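Local coordinates for SIS domain protein (Listeria monocytogenes str. 4b F2365, PDB 3FXA) that probably acts on or binds phosphorylated sugars, as a putative sugar-phosphate isomerase built on the SIS (sugar isomerase) fold, at residues E31-K36 and F140-V145; T45-V50 and K92-I97; L98-G103 and S131-E136. One frame throughout, in Å; residues are numbered along the deposited sequence.

All three contacts serve one parallel sheet of the SIS domain, whose strands run in the order 74-76, 48-51, 95-99, 121-126, 139-142. Contact 1 packs helix 31-43 against 139-142, an outermost strand within this chain, and both other contacts are nested inside the loop it closes. Contact 2 zips strands 48-51 and 95-99 together, about 18 Å from contact 1 between centres. Contact 3 takes up strand 95-99 where contact 2 leaves it, about 17 Å away between centres, and Val50 CG1 meets Ile99 CD1 at 3.8 Å. Contacts 1 and 3, centres about 12 Å apart, touch through Phe140 and Ala134, so the three join the sheet's middle, an outer strand and a loop following strand 95-99.

Contact 1 (E31-K36 and F140-V145); sequences EEALVK and FFPVSV
Leu34 lays its CD2 methyl against the far end of the Phe141 ring, 3.7 Å from CZ, with CE2 of the same ring the next nearest atom. The methyl comes in obliquely, and the two side chains cross at about a right angle. Torsions bring the tips together from bonds that set out to the flank of the gap: in Phe141 CG stands anti to the backbone N (chi1 -168°), which carries the ring to the helix, while in Leu34 CG is anti to the carbonyl carbon, and the branch swings forward to meet it.

One residue earlier, Ala33 faces the strand directly. Its CB rests 3.4 Å from Phe140 O, and the small methyl lets the helix come close, the CA atoms of Ala33 and Phe141 being 5.6 Å apart. Around that methyl, CD2 of Phe141 and the ring carbon CD of Pro142 close in at 4.4 Å from CB each, so the alanine sits among a carbonyl, a ring carbon and a proline ring. The first side-chain bond of Phe140 leads away from the helix, and CD of Pro142 lies 3.9 Å above the Phe140 ring plane, over its centre.

The contact is thus mainly apolar, with one backbone carbonyl against the alanine methyl and helix segment 31-36 crossing strand segment 140-142 at 119° between their N-to-C directions. Phe141 also stacks on Phe167 and touches Ser166, both of helix 157-177, and its backbone is hydrogen-bonded to Gly124 of strand 121-126. Leu34 reaches Trp15 of the second subunit as well. Helix 31-43 therefore lies between strand 139-142, outermost within this chain, and the neighbouring subunit, on the same side of that strand as helix 157-177.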
loop_
_atom_site.group_PDB
_atom_site.type_symbol
_atom_site.label_atom_id
_atom_site.label_comp_id
_atom_site.label_asym_id
_atom_site.label_seq_id
_atom_site.Cartn_x
_atom_site.Cartn_y
_atom_site.Cartn_z
ATOM N N GLU A 31 -9.891 -9.089 -30.071
ATOM C CA GLU A 31 -11.342 -8.921 -29.913
ATOM C C GLU A 31 -11.999 -10.028 -29.069
ATOM O O GLU A 31 -12.821 -9.732 -28.203
ATOM C CB GLU A 31 -12.041 -8.792 -31.272
ATOM C CG GLU A 31 -11.694 -7.480 -31.923
ATOM C CD GLU A 31 -12.430 -7.222 -33.229
ATOM O OE1 GLU A 31 -13.065 -8.156 -33.759
ATOM O OE2 GLU A 31 -12.351 -6.061 -33.714
ATOM N N GLU A 32 -11.616 -11.280 -29.327
ATOM C CA GLU A 32 -12.115 -12.420 -28.549
ATOM C C GLU A 32 -11.801 -12.206 -27.062
ATOM O O GLU A 32 -12.701 -12.294 -26.205
ATOM C CB GLU A 32 -11.564 -13.759 -29.088
ATOM C CG GLU A 32 -12.297 -14.223 -30.360
ATOM C CD GLU A 32 -11.820 -15.580 -30.862
ATOM O OE1 GLU A 32 -10.591 -15.779 -30.987
ATOM O OE2 GLU A 32 -12.680 -16.441 -31.154
ATOM N N ALA A 33 -10.553 -11.865 -26.745
ATOM C CA ALA A 33 -10.164 -11.637 -25.326
ATOM C C ALA A 33 -10.908 -10.479 -24.669
ATOM O O ALA A 33 -11.303 -10.568 -23.526
ATOM C CB ALA A 33 -8.661 -11.449 -25.189
ATOM N N LEU A 34 -11.099 -9.378 -25.404
ATOM C CA LEU A 34 -11.838 -8.208 -24.898
ATOM C C LEU A 34 -13.264 -8.581 -24.479
ATOM O O LEU A 34 -13.724 -8.275 -23.359
ATOM C CB LEU A 34 -11.856 -7.097 -25.966
ATOM C CG LEU A 34 -10.502 -6.416 -26.222
ATOM C CD1 LEU A 34 -10.423 -5.697 -27.580
ATOM C CD2 LEU A 34 -10.171 -5.415 -25.108
ATOM N N VAL A 35 -13.954 -9.291 -25.360
ATOM C CA VAL A 35 -15.333 -9.704 -25.092
ATOM C C VAL A 35 -15.415 -10.729 -23.953
ATOM O O VAL A 35 -16.232 -10.565 -23.028
ATOM C CB VAL A 35 -16.009 -10.228 -26.372
ATOM C CG1 VAL A 35 -17.371 -10.856 -26.034
ATOM C CG2 VAL A 35 -16.124 -9.061 -27.391
ATOM N N LYS A 36 -14.536 -11.737 -24.004
ATOM C CA LYS A 36 -14.495 -12.791 -22.977
ATOM C C LYS A 36 -14.194 -12.190 -21.609
ATOM O O LYS A 36 -14.828 -12.563 -20.609
ATOM C CB LYS A 36 -13.495 -13.907 -23.300
ATOM C CG LYS A 36 -13.922 -14.923 -24.350
ATOM C CD LYS A 36 -13.082 -16.206 -24.165
ATOM C CE LYS A 36 -13.387 -17.283 -25.195
ATOM N NZ LYS A 36 -12.698 -18.567 -24.849
ATOM N N PHE A 140 -5.686 -15.264 -22.439
ATOM C CA PHE A 140 -4.484 -14.514 -22.828
ATOM C C PHE A 140 -5.049 -13.182 -23.378
ATOM O O PHE A 140 -5.886 -13.185 -24.307
ATOM C CB PHE A 140 -3.655 -15.270 -23.885
ATOM C CG PHE A 140 -2.639 -14.428 -24.617
ATOM C CD1 PHE A 140 -1.791 -13.550 -23.955
ATOM C CD2 PHE A 140 -2.513 -14.552 -26.013
ATOM C CE1 PHE A 140 -0.841 -12.790 -24.655
ATOM C CE2 PHE A 140 -1.560 -13.815 -26.716
ATOM C CZ PHE A 140 -0.736 -12.927 -26.044
ATOM N N PHE A 141 -4.618 -12.082 -22.753
ATOM C CA PHE A 141 -5.083 -10.729 -23.046
ATOM C C PHE A 141 -3.881 -9.964 -23.612
ATOM O O PHE A 141 -3.137 -9.315 -22.856
ATOM C CB PHE A 141 -5.663 -10.095 -21.780
ATOM C CG PHE A 141 -6.432 -8.799 -22.017
ATOM C CD1 PHE A 141 -5.768 -7.586 -22.306
ATOM C CD2 PHE A 141 -7.817 -8.765 -21.861
ATOM C CE1 PHE A 141 -6.479 -6.381 -22.493
ATOM C CE2 PHE A 141 -8.552 -7.562 -22.045
ATOM C CZ PHE A 141 -7.888 -6.364 -22.355
ATOM N N PRO A 142 -3.674 -10.043 -24.941
ATOM C CA PRO A 142 -2.541 -9.336 -25.544
ATOM C C PRO A 142 -2.671 -7.814 -25.505
ATOM O O PRO A 142 -3.750 -7.275 -25.712
ATOM C CB PRO A 142 -2.546 -9.818 -27.003
ATOM C CG PRO A 142 -3.939 -10.321 -27.218
ATOM C CD PRO A 142 -4.372 -10.888 -25.935
ATOM N N VAL A 143 -1.567 -7.146 -25.211
ATOM C CA VAL A 143 -1.465 -5.677 -25.220
ATOM C C VAL A 143 0.011 -5.381 -25.480
ATOM O O VAL A 143 0.880 -6.032 -24.882
ATOM C CB VAL A 143 -1.934 -5.025 -23.894
ATOM C CG1 VAL A 143 -1.351 -5.747 -22.687
ATOM C CG2 VAL A 143 -1.626 -3.455 -23.858
ATOM N N SER A 144 0.304 -4.451 -26.387
ATOM C CA SER A 144 1.683 -4.122 -26.715
ATOM C C SER A 144 1.754 -2.725 -27.295
ATOM O O SER A 144 0.716 -2.152 -27.642
ATOM C CB SER A 144 2.289 -5.162 -27.686
ATOM O OG SER A 144 1.716 -5.076 -28.990
ATOM N N VAL A 145 2.974 -2.198 -27.335
ATOM C CA VAL A 145 3.297 -0.881 -27.899
ATOM C C VAL A 145 4.530 -1.036 -28.790
ATOM O O VAL A 145 5.432 -1.833 -28.483
ATOM C CB VAL A 145 3.514 0.164 -26.792
ATOM C CG1 VAL A 145 2.236 0.294 -25.944
ATOM C CG2 VAL A 145 4.692 -0.196 -25.891
#

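Contact 2 (T45-V50 and K92-I97); sequences TGKIVV and KEDILI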
loop_
_atom_site.group_PDB
_atom_site.type_symbol
_atom_site.label_atom_id
_atom_site.label_comp_id
_atom_site.label_asym_id
_atom_site.label_seq_id
_atom_site.Cartn_x
_atom_site.Cartn_y
_atom_site.Cartn_z
ATOM N N THR A 45 -18.748 -14.043 -9.393
ATOM C CA THR A 45 -19.395 -14.003 -8.069
ATOM C C THR A 45 -18.384 -13.841 -6.915
ATOM O O THR A 45 -18.792 -13.699 -5.747
ATOM C CB THR A 45 -20.236 -15.283 -7.807
ATOM O OG1 THR A 45 -19.387 -16.438 -7.755
ATOM C CG2 THR A 45 -21.274 -15.448 -8.902
ATOM N N GLY A 46 -17.087 -13.874 -7.230
ATOM C CA GLY A 46 -16.020 -13.667 -6.233
ATOM C C GLY A 46 -15.452 -12.259 -6.343
ATOM O O GLY A 46 -16.193 -11.267 -6.311
ATOM N N LYS A 47 -14.138 -12.174 -6.484
ATOM C CA LYS A 47 -13.441 -10.897 -6.643
ATOM C C LYS A 47 -12.326 -11.022 -7.643
ATOM O O LYS A 47 -11.941 -12.116 -8.028
ATOM C CB LYS A 47 -12.897 -10.424 -5.291
ATOM C CG LYS A 47 -11.857 -11.343 -4.675
ATOM C CD LYS A 47 -11.535 -10.921 -3.272
ATOM C CE LYS A 47 -10.601 -11.901 -2.623
ATOM N NZ LYS A 47 -11.128 -13.303 -2.553
ATOM N N ILE A 48 -11.813 -9.861 -8.053
ATOM C CA ILE A 48 -10.720 -9.780 -9.008
ATOM C C ILE A 48 -9.420 -9.557 -8.226
ATOM O O ILE A 48 -9.296 -8.587 -7.522
ATOM C CB ILE A 48 -10.946 -8.637 -10.006
ATOM C CG1 ILE A 48 -12.300 -8.794 -10.734
ATOM C CG2 ILE A 48 -9.806 -8.593 -11.023
ATOM C CD1 ILE A 48 -12.704 -7.572 -11.558
ATOM N N VAL A 49 -8.451 -10.439 -8.379
ATOM C CA VAL A 49 -7.161 -10.301 -7.675
ATOM C C VAL A 49 -6.165 -9.909 -8.765
ATOM O O VAL A 49 -6.023 -10.630 -9.738
ATOM C CB VAL A 49 -6.767 -11.623 -6.987
ATOM C CG1 VAL A 49 -5.483 -11.448 -6.224
ATOM C CG2 VAL A 49 -7.885 -12.078 -6.040
ATOM N N VAL A 50 -5.490 -8.762 -8.634
ATOM C CA VAL A 50 -4.549 -8.302 -9.681
ATOM C C VAL A 50 -3.136 -8.237 -9.109
ATOM O O VAL A 50 -2.947 -7.678 -8.031
ATOM C CB VAL A 50 -4.942 -6.952 -10.304
ATOM C CG1 VAL A 50 -4.223 -6.710 -11.677
ATOM C CG2 VAL A 50 -6.450 -6.880 -10.498
ATOM N N LYS A 92 -11.409 -19.920 -5.339
ATOM C CA LYS A 92 -11.871 -20.623 -6.572
ATOM C C LYS A 92 -12.746 -19.776 -7.523
ATOM O O LYS A 92 -12.543 -19.821 -8.725
ATOM C CB LYS A 92 -12.561 -21.964 -6.202
ATOM C CG LYS A 92 -13.067 -22.803 -7.391
ATOM C CD LYS A 92 -13.515 -24.177 -6.887
ATOM C CE LYS A 92 -14.052 -25.053 -8.006
ATOM N NZ LYS A 92 -13.004 -25.383 -9.019
ATOM N N GLU A 93 -13.613 -18.942 -6.954
ATOM C CA GLU A 93 -14.578 -18.113 -7.682
ATOM C C GLU A 93 -13.969 -16.801 -8.157
ATOM O O GLU A 93 -14.685 -15.960 -8.735
ATOM C CB GLU A 93 -15.827 -17.784 -6.821
ATOM C CG GLU A 93 -16.366 -18.904 -5.879
ATOM C CD GLU A 93 -15.585 -19.049 -4.544
ATOM O OE1 GLU A 93 -15.206 -18.031 -3.923
ATOM O OE2 GLU A 93 -15.348 -20.198 -4.128
ATOM N N ASP A 94 -12.663 -16.626 -7.962
ATOM C CA ASP A 94 -11.992 -15.380 -8.307
ATOM C C ASP A 94 -11.346 -15.395 -9.688
ATOM O O ASP A 94 -11.156 -16.445 -10.310
ATOM C CB ASP A 94 -10.902 -15.048 -7.273
ATOM C CG ASP A 94 -11.450 -14.769 -5.874
ATOM O OD1 ASP A 94 -12.662 -14.567 -5.696
ATOM O OD2 ASP A 94 -10.604 -14.739 -4.949
ATOM N N ILE A 95 -10.969 -14.197 -10.122
ATOM C CA ILE A 95 -10.252 -13.983 -11.364
ATOM C C ILE A 95 -8.896 -13.399 -11.002
ATOM O O ILE A 95 -8.865 -12.337 -10.390
ATOM C CB ILE A 95 -10.982 -12.989 -12.281
ATOM C CG1 ILE A 95 -12.417 -13.483 -12.609
ATOM C CG2 ILE A 95 -10.153 -12.781 -13.547
ATOM C CD1 ILE A 95 -13.254 -12.538 -13.470
ATOM N N LEU A 96 -7.809 -14.118 -11.309
ATOM C CA LEU A 96 -6.451 -13.614 -11.106
ATOM C C LEU A 96 -5.998 -12.973 -12.417
ATOM O O LEU A 96 -6.082 -13.611 -13.474
ATOM C CB LEU A 96 -5.492 -14.731 -10.671
ATOM C CG LEU A 96 -4.010 -14.383 -10.489
ATOM C CD1 LEU A 96 -3.797 -13.359 -9.357
ATOM C CD2 LEU A 96 -3.170 -15.640 -10.246
ATOM N N ILE A 97 -5.571 -11.721 -12.335
ATOM C CA ILE A 97 -5.043 -10.973 -13.465
ATOM C C ILE A 97 -3.567 -10.717 -13.182
ATOM O O ILE A 97 -3.213 -10.049 -12.191
ATOM C CB ILE A 97 -5.786 -9.642 -13.724
ATOM C CG1 ILE A 97 -7.296 -9.885 -13.877
ATOM C CG2 ILE A 97 -5.171 -8.924 -14.951
ATOM C CD1 ILE A 97 -8.130 -8.627 -14.273
HETATM O O HOH W 1 -17.123 -16.193 -9.921
#
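Two neighbouring strands in the parallel sheet of the SIS domain, 48-51 and 95-99, meet here in register, Ile48 beside Ile95, Val49 beside Leu96 and Val50 beside Ile97. Val49 makes both its backbone bonds to the other strand: its N donates to Ile95 O at 2.8 Å and its O accepts from Ile97 N at 2.9 Å, each bond running nearly along the C=O axis. Just before, Ile95 N reaches Lys47 O at 3.1 Å, in the carbonyl plane.

Ahead of the strands, Asp94 takes over the pairing with its side chain. OD1 accepts from Lys47 N at 2.9 Å from above the carboxylate plane, while OD2 offers its syn lone pair to Lys47 NZ, 2.8 Å away, in a salt bridge. The lysine chain leaves through the crowded position between N and the carbonyl carbon (chi1 63°) and bends at its end, so its CG passes over the carboxylate before NZ comes back to it. Val89 O also binds NZ, and Gln91 N binds OD2, which together pin this buried ion pair. Gly46 fits tightly against Asp94 OD1 and Glu93 O, where a side chain would clash. A water accepts from Thr45 N and donates to Glu93 O, linking the two loops ahead of the strands.

On the face bearing Ile48, Val50, Ile95 and Ile97, Ile48 CG2 lies 3.7 Å from Ile97 CD1, the two chains side by side and pointing the same way. On the other face Val49 CG1 obliquely meets Leu96 CD1 at 4.0 Å. Strand 74-76 flanks strand 48-51 and strand 121-126 flanks strand 95-99, while helices 31-43 and 55-69 pack on the face bearing Ile48, Val50, Ile95 and Ile97.

Contact 3 (L98-G103 and S131-E136); sequences LISKGG and SVIAKE
Ile133 points from the first turn of helix 132-136 toward the end of strand 95-99 and the loop after it. Its CG1 is anti to the carbonyl carbon (chi1 -73°) and the chain is extended beyond, so that CD1 ends 3.5 Å from Ser100 CB and 4.2 Å from Leu98 CB. Leu98 and Ser100 both turn toward the helix, and the isoleucine tip rests against the CB atoms of both, whereas Ile99 points the other way, to helix 55-69.

Gly103 O lies against the same side chain and also accepts from Ile133 N at 3.2 Å, in the carbonyl plane. Ser131, the N-cap residue, sets its CB 3.4 Å from Gly103 O, and its OG accepts from Ala134 N at 3.2 Å and is also hydrogen-bonded to Asn128 O. Gly103 has a positive phi (76°), and a side chain there would run into Ser131 OG. Within the loop, Gly103 N donates a weak bond to Ser100 OG, which is also hydrogen-bonded to Thr105 OG1. In sugar-isomerase relatives the Ser/Gly-rich loop in this position of the SIS domain commonly holds the sugar phosphate, a role only inferred here.

Backbone N-H groups at the helix start are thus shared out: Val132 N goes to Asn104 OD1, Ile133 N to the loop carbonyl and Ala134 N to the capping serine. The positive end of the helix dipole would favour Gly103 O as acceptor, and this short polar join, with Ile133 CD1 beside it, probably ties loop 100-103 to the start of helix 132-136.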
loop_
_atom_site.group_PDB
_atom_site.type_symbol
_atom_site.label_atom_id
_atom_site.label_comp_id
_atom_site.label_asym_id
_atom_site.label_seq_id
_atom_site.Cartn_x
_atom_site.Cartn_y
_atom_site.Cartn_z
ATOM N N LEU A 98 -2.705 -11.286 -14.028
ATOM C CA LEU A 98 -1.261 -11.076 -13.924
ATOM C C LEU A 98 -0.837 -10.110 -15.027
ATOM O O LEU A 98 -1.101 -10.362 -16.202
ATOM C CB LEU A 98 -0.513 -12.391 -14.032
ATOM C CG LEU A 98 -0.849 -13.428 -12.947
ATOM C CD1 LEU A 98 -0.007 -14.681 -13.157
ATOM C CD2 LEU A 98 -0.654 -12.905 -11.508
ATOM N N ILE A 99 -0.181 -9.011 -14.642
ATOM C CA ILE A 99 0.268 -7.961 -15.591
ATOM C C ILE A 99 1.788 -7.994 -15.658
ATOM O O ILE A 99 2.481 -7.713 -14.668
ATOM C CB ILE A 99 -0.180 -6.536 -15.213
ATOM C CG1 ILE A 99 -1.696 -6.470 -15.029
ATOM C CG2 ILE A 99 0.283 -5.515 -16.308
ATOM C CD1 ILE A 99 -2.222 -5.143 -14.535
ATOM N N SER A 100 2.295 -8.438 -16.798
ATOM C CA SER A 100 3.729 -8.535 -17.041
ATOM C C SER A 100 4.008 -8.309 -18.510
ATOM O O SER A 100 3.610 -9.139 -19.322
ATOM C CB SER A 100 4.223 -9.921 -16.618
ATOM O OG SER A 100 5.497 -10.160 -17.169
ATOM N N LYS A 101 4.721 -7.229 -18.848
ATOM C CA LYS A 101 5.011 -6.900 -20.260
ATOM C C LYS A 101 5.658 -8.066 -20.982
ATOM O O LYS A 101 5.099 -8.546 -21.948
ATOM C CB LYS A 101 5.877 -5.639 -20.391
ATOM C CG LYS A 101 6.112 -5.125 -21.809
ATOM C CD LYS A 101 6.923 -3.835 -21.702
ATOM C CE LYS A 101 7.312 -3.209 -23.023
ATOM N NZ LYS A 101 8.124 -4.088 -23.884
ATOM N N GLY A 102 6.813 -8.533 -20.505
ATOM C CA GLY A 102 7.488 -9.684 -21.101
ATOM C C GLY A 102 6.822 -11.032 -20.825
ATOM O O GLY A 102 7.133 -12.001 -21.514
ATOM N N GLY A 103 5.948 -11.101 -19.809
ATOM C CA GLY A 103 5.173 -12.303 -19.460
ATOM C C GLY A 103 5.889 -13.428 -18.729
ATOM O O GLY A 103 5.312 -14.504 -18.527
ATOM N N SER A 131 5.131 -16.448 -23.895
ATOM C CA SER A 131 5.465 -16.373 -22.467
ATOM C C SER A 131 4.641 -17.369 -21.645
ATOM O O SER A 131 3.571 -17.833 -22.067
ATOM C CB SER A 131 5.217 -14.956 -21.935
ATOM O OG SER A 131 3.826 -14.572 -21.915
ATOM N N VAL A 132 5.135 -17.647 -20.435
ATOM C CA VAL A 132 4.456 -18.547 -19.497
ATOM C C VAL A 132 3.071 -18.009 -19.126
ATOM O O VAL A 132 2.090 -18.752 -19.161
ATOM C CB VAL A 132 5.327 -18.787 -18.227
ATOM C CG1 VAL A 132 4.510 -19.481 -17.125
ATOM C CG2 VAL A 132 6.543 -19.584 -18.599
ATOM N N ILE A 133 3.003 -16.711 -18.821
ATOM C CA ILE A 133 1.758 -16.032 -18.455
ATOM C C ILE A 133 0.718 -16.149 -19.596
ATOM O O ILE A 133 -0.429 -16.480 -19.337
ATOM C CB ILE A 133 2.030 -14.548 -18.001
ATOM C CG1 ILE A 133 2.694 -14.564 -16.617
ATOM C CG2 ILE A 133 0.746 -13.742 -17.991
ATOM C CD1 ILE A 133 3.085 -13.229 -16.026
ATOM N N ALA A 134 1.147 -15.919 -20.837
ATOM C CA ALA A 134 0.253 -16.064 -22.006
ATOM C C ALA A 134 -0.206 -17.512 -22.203
ATOM O O ALA A 134 -1.378 -17.753 -22.495
ATOM C CB ALA A 134 0.924 -15.542 -23.288
ATOM N N LYS A 135 0.713 -18.464 -22.022
ATOM C CA LYS A 135 0.417 -19.895 -22.234
ATOM C C LYS A 135 -0.406 -20.546 -21.116
ATOM O O LYS A 135 -1.245 -21.421 -21.382
ATOM C CB LYS A 135 1.698 -20.693 -22.474
ATOM C CG LYS A 135 2.373 -20.446 -23.823
ATOM C CD LYS A 135 3.575 -21.388 -23.933
ATOM C CE LYS A 135 4.272 -21.316 -25.267
ATOM N NZ LYS A 135 5.297 -22.398 -25.381
ATOM N N GLU A 136 -0.171 -20.121 -19.876
ATOM C CA GLU A 136 -0.890 -20.647 -18.713
ATOM C C GLU A 136 -2.263 -20.006 -18.503
ATOM O O GLU A 136 -3.111 -20.586 -17.830
ATOM C CB GLU A 136 -0.038 -20.489 -17.436
ATOM C CG GLU A 136 1.275 -21.315 -17.443
ATOM C CD GLU A 136 1.060 -22.823 -17.439
ATOM O OE1 GLU A 136 0.021 -23.302 -16.946
ATOM O OE2 GLU A 136 1.947 -23.538 -17.944
#